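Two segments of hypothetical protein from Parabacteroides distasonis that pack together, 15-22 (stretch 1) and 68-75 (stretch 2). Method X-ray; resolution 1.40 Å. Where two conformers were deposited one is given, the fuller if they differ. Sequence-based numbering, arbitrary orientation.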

ATOM      1  N   GLU A  15       7.455  -4.423  -2.832  1.00 11.55           N
ATOM      2  CA  GLU A  15       8.825  -4.081  -2.484  1.00 11.31           C
ATOM      3  C   GLU A  15       8.981  -3.295  -1.204  1.00 12.80           C
ATOM      4  O   GLU A  15       9.964  -3.485  -0.501  1.00 15.33           O
ATOM      5  CB  GLU A  15       9.544  -3.414  -3.658  1.00 14.32           C
ATOM      6  CG  GLU A  15       9.649  -4.413  -4.810  1.00 18.24           C
ATOM      7  CD  GLU A  15      10.619  -4.081  -5.909  1.00 22.93           C
ATOM      8  OE1 GLU A  15      11.465  -3.179  -5.747  1.00 20.90           O
ATOM      9  OE2 GLU A  15      10.519  -4.773  -6.965  1.00 23.80           O
ATOM     10  N   LYS A  16       8.001  -2.444  -0.891  1.00 13.48           N
ATOM     11  CA  LYS A  16       8.007  -1.634   0.323  0.50 12.99           C
ATOM     12  C   LYS A  16       6.558  -1.241   0.615  1.00 12.04           C
ATOM     13  O   LYS A  16       5.738  -1.172  -0.294  1.00 12.58           O
ATOM     14  CB  LYS A  16       8.905  -0.395   0.139  0.50 13.83           C
ATOM     15  CG  LYS A  16       9.217   0.382   1.419  0.50 15.16           C
ATOM     16  CD  LYS A  16      10.320   1.425   1.232  0.50 19.56           C
ATOM     17  CE  LYS A  16      10.476   2.308   2.488  0.50 26.00           C
ATOM     18  NZ  LYS A  16      11.782   3.086   2.587  0.50 28.43           N
ATOM     19  N   ALA A  17       6.246  -1.038   1.887  1.00 10.87           N
ATOM     20  CA  ALA A  17       4.912  -0.607   2.297  1.00 10.95           C
ATOM     21  C   ALA A  17       4.992   0.202   3.580  1.00 10.13           C
ATOM     22  O   ALA A  17       5.925   0.046   4.373  1.00 12.46           O
ATOM     23  CB  ALA A  17       3.957  -1.825   2.476  1.00 12.55           C
ATOM     24  N   ALA A  18       3.977   1.032   3.806  1.00 11.46           N
ATOM     25  CA  ALA A  18       3.903   1.842   5.015  1.00 11.90           C
ATOM     26  C   ALA A  18       2.490   2.333   5.240  1.00 11.71           C
ATOM     27  O   ALA A  18       1.782   2.650   4.289  1.00 13.63           O
ATOM     28  CB  ALA A  18       4.837   3.040   4.931  1.00 13.96           C
ATOM     29  N   VAL A  19       2.080   2.399   6.503  1.00 13.16           N
ATOM     30  CA  VAL A  19       0.862   3.140   6.869  1.00 14.16           C
ATOM     31  C   VAL A  19       1.237   4.592   7.108  1.00 14.61           C
ATOM     32  O   VAL A  19       2.222   4.913   7.772  1.00 17.59           O
ATOM     33  CB  VAL A  19       0.160   2.514   8.087  1.00 15.71           C
ATOM     34  CG1 VAL A  19      -1.016   3.381   8.610  1.00 19.03           C
ATOM     35  CG2 VAL A  19      -0.333   1.103   7.757  1.00 19.19           C
ATOM     36  N   THR A  20       0.435   5.479   6.553  1.00 14.72           N
ATOM     37  CA  THR A  20       0.709   6.908   6.629  1.00 14.69           C
ATOM     38  C   THR A  20      -0.188   7.536   7.701  1.00 14.36           C
ATOM     39  O   THR A  20      -1.190   6.938   8.161  1.00 16.30           O
ATOM     40  CB  THR A  20       0.509   7.562   5.237  1.00 15.47           C
ATOM     41  OG1 THR A  20      -0.806   7.280   4.736  1.00 16.42           O
ATOM     42  CG2 THR A  20       1.551   7.058   4.234  1.00 15.34           C
ATOM     43  N   ASP A  21       0.183   8.751   8.103  1.00 16.03           N
ATOM     44  CA  ASP A  21      -0.519   9.406   9.218  1.00 16.12           C
ATOM     45  C   ASP A  21      -2.002   9.638   8.948  1.00 17.01           C
ATOM     46  O   ASP A  21      -2.826   9.648   9.867  1.00 17.88           O
ATOM     47  CB  ASP A  21       0.145  10.750   9.576  1.00 20.02           C
ATOM     48  CG  ASP A  21       1.530  10.588  10.221  1.00 25.89           C
ATOM     49  OD1 ASP A  21       1.901   9.458  10.655  1.00 26.84           O
ATOM     50  OD2 ASP A  21       2.261  11.611  10.266  1.00 31.87           O
ATOM     51  N   ASN A  22      -2.350   9.787   7.677  1.00 15.90           N
ATOM     52  CA  ASN A  22      -3.736  10.017   7.293  1.00 16.44           C
ATOM     53  C   ASN A  22      -4.544   8.734   7.138  1.00 16.44           C
ATOM     54  O   ASN A  22      -5.691   8.783   6.696  1.00 18.33           O
ATOM     55  CB  ASN A  22      -3.798  10.864   6.013  1.00 17.08           C
ATOM     56  CG  ASN A  22      -3.225  10.156   4.794  1.00 16.07           C
ATOM     57  OD1 ASN A  22      -2.760   9.027   4.879  1.00 16.31           O
ATOM     58  ND2 ASN A  22      -3.221  10.851   3.652  1.00 16.67           N
ATOM     59  N   LYS A  68       8.439   8.301  -3.005  1.00 15.06           N
ATOM     60  CA  LYS A  68       9.355   8.690  -1.928  1.00 16.54           C
ATOM     61  C   LYS A  68       8.699   8.487  -0.582  1.00 15.68           C
ATOM     62  O   LYS A  68       7.758   9.194  -0.233  1.00 16.47           O
ATOM     63  CB  LYS A  68       9.789  10.134  -2.103  1.00 19.87           C
ATOM     64  CG  LYS A  68      10.538  10.395  -3.408  1.00 27.90           C
ATOM     65  N   PHE A  69       9.192   7.508   0.169  1.00 15.54           N
ATOM     66  CA  PHE A  69       8.671   7.212   1.503  1.00 14.65           C
ATOM     67  C   PHE A  69       9.341   8.171   2.478  1.00 16.84           C
ATOM     68  O   PHE A  69      10.587   8.309   2.471  1.00 21.02           O
ATOM     69  CB  PHE A  69       8.996   5.764   1.909  1.00 15.46           C
ATOM     70  CG  PHE A  69       8.132   4.738   1.226  1.00 13.96           C
ATOM     71  CD1 PHE A  69       8.360   4.386  -0.087  1.00 15.93           C
ATOM     72  CD2 PHE A  69       7.097   4.112   1.918  1.00 14.84           C
ATOM     73  CE1 PHE A  69       7.544   3.464  -0.738  1.00 16.24           C
ATOM     74  CE2 PHE A  69       6.270   3.201   1.267  1.00 15.50           C
ATOM     75  CZ  PHE A  69       6.524   2.848  -0.044  1.00 16.31           C
ATOM     76  N   GLU A  70       8.523   8.826   3.289  1.00 17.25           N
ATOM     77  CA  GLU A  70       8.957   9.756   4.331  0.50 19.32           C
ATOM     78  C   GLU A  70       8.310   9.348   5.651  1.00 20.76           C
ATOM     79  O   GLU A  70       7.460   8.487   5.666  1.00 19.54           O
ATOM     80  CB  GLU A  70       8.515  11.168   3.932  0.50 21.44           C
ATOM     81  CG  GLU A  70       9.067  11.599   2.577  0.50 22.57           C
ATOM     82  CD  GLU A  70       8.556  12.947   2.117  0.50 27.89           C
ATOM     83  OE1 GLU A  70       7.575  13.465   2.700  0.50 31.44           O
ATOM     84  OE2 GLU A  70       9.142  13.476   1.154  0.50 28.40           O
ATOM     85  N   GLN A  71       8.663   9.997   6.755  1.00 24.53           N
ATOM     86  CA  GLN A  71       7.971   9.706   8.010  0.70 25.80           C
ATOM     87  C   GLN A  71       6.510  10.173   7.885  1.00 24.23           C
ATOM     88  O   GLN A  71       6.221  11.344   7.643  1.00 25.44           O
ATOM     89  CB  GLN A  71       8.668  10.347   9.232  0.70 28.64           C
ATOM     90  CG  GLN A  71       8.068   9.939  10.604  0.70 36.21           C
ATOM     91  CD  GLN A  71       8.158   8.430  10.906  0.70 45.26           C
ATOM     92  OE1 GLN A  71       7.133   7.758  11.066  0.70 51.08           O
ATOM     93  NE2 GLN A  71       9.380   7.902  10.994  0.70 46.67           N
ATOM     94  N   GLY A  72       5.593   9.222   8.011  1.00 22.33           N
ATOM     95  CA  GLY A  72       4.165   9.517   8.018  1.00 19.84           C
ATOM     96  C   GLY A  72       3.481   9.780   6.682  1.00 16.15           C
ATOM     97  O   GLY A  72       2.299  10.039   6.680  1.00 16.81           O
ATOM     98  N   ALA A  73       4.231   9.725   5.575  1.00 15.46           N
ATOM     99  CA  ALA A  73       3.683  10.054   4.238  1.00 14.24           C
ATOM    100  C   ALA A  73       4.480   9.402   3.118  1.00 15.35           C
ATOM    101  O   ALA A  73       5.661   9.066   3.282  1.00 15.70           O
ATOM    102  CB  ALA A  73       3.669  11.578   4.056  1.00 15.94           C
ATOM    103  N   VAL A  74       3.818   9.182   1.989  1.00 13.94           N
ATOM    104  CA  VAL A  74       4.492   8.711   0.792  1.00 13.28           C
ATOM    105  C   VAL A  74       4.143   9.642  -0.366  1.00 13.40           C
ATOM    106  O   VAL A  74       2.961   9.841  -0.706  1.00 13.65           O
ATOM    107  CB  VAL A  74       4.142   7.260   0.429  1.00 13.14           C
ATOM    108  CG1 VAL A  74       4.934   6.813  -0.821  1.00 14.22           C
ATOM    109  CG2 VAL A  74       4.381   6.326   1.634  1.00 15.43           C
ATOM    110  N   VAL A  75       5.168  10.214  -0.971  1.00 12.67           N
ATOM    111  CA  VAL A  75       4.994  11.157  -2.072  1.00 13.48           C
ATOM    112  C   VAL A  75       5.109  10.434  -3.419  1.00 14.09           C
ATOM    113  O   VAL A  75       6.058   9.674  -3.661  1.00 17.00           O
ATOM    114  CB  VAL A  75       6.053  12.265  -1.998  1.00 14.34           C
ATOM    115  CG1 VAL A  75       5.927  13.244  -3.192  1.00 16.82           C
ATOM    116  CG2 VAL A  75       5.957  13.001  -0.682  1.00 18.42           C
TER
HETATM  117  O   HOH W   1      -0.129  11.155   5.804  1.00 17.21           O

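What does the largest side chain in the contact do? Phe 69 has the most surface covered of any residue here, about 98 Å², and its CA-to-CB bond points toward the other stretch. With chi1 at -76° (m), the ring reaches the strand of residues 16-19 and meets alternate side chains of it. Lys 16 lies over one face: its CD stands 3.9 Å from the centroid of the Phe 69 ring and only 14° off the ring normal, a CH-pi contact, while Lys 16 CE comes to 3.6 Å from Phe 69 CG. Ala 18 sits at the ring edge, with its CB 3.9 Å from Phe 69 CD2. Between them, Ala 17 turns its own methyl away and offers backbone instead, its C atom 4.0 Å from Phe 69 CE2.

Why do a lysine and an alanine suit the ring? All four chi angles of Lys 16 are t, so the chain is extended and lays its methylenes across the aromatic face; the apolar part of the residue covers Phe 69 while the amino group continues past the ring; the residue as a whole is exposed. Ala 18 brings a single methyl to the ring edge, an apolar contact that needs no longer side chain to be made. The ring thus bridges a gap that the backbones leave wide: the CA atoms of Ala 18 and Phe 69 are 8.0 Å apart.

How do the chains come closer at the other end? Here the nearest CA atoms, those of Thr 20 and Gly 72, are 4.5 Å apart, and Gly 72, with 65 Å² covered, takes over as the centre of the contact. Its carbonyl accepts the one direct hydrogen bond between the stretches, from Asp 21 N to Gly 72 O at 2.9 Å, almost straight at 176°. A water adds to this link, donating to Gly 72 O at 2.8 Å and accepting from Asn 22 N at 3.2 Å, so one carbonyl ties down two successive backbone amides.

Why is a glycine found at this point? Gly 72 belongs to the type II turn from Glu 70 to Ala 73, and its phi of 79° is one that glycine adopts easily. Space is a second reason: an ideal CB on Gly 72 would lie 2.3 Å from Asp 21 OD2, a clash.

What fills the space beside the glycine? Thr 20, buried and with 50 Å² covered, points toward the second stretch and presents both polar and apolar character. Its CB is 3.4 Å from Gly 72 O, and its methyl CG2 packs 3.7 Å from Ala 73 CA and 3.9 Å from Val 74 CG2, where a branched apolar side chain points back toward it. The hydroxyl is satisfied within its own stretch: with chi1 at 55° (p), Thr 20 OG1 donates to Asn 22 OD1 at 2.6 Å, leaving the methyl to face the valine.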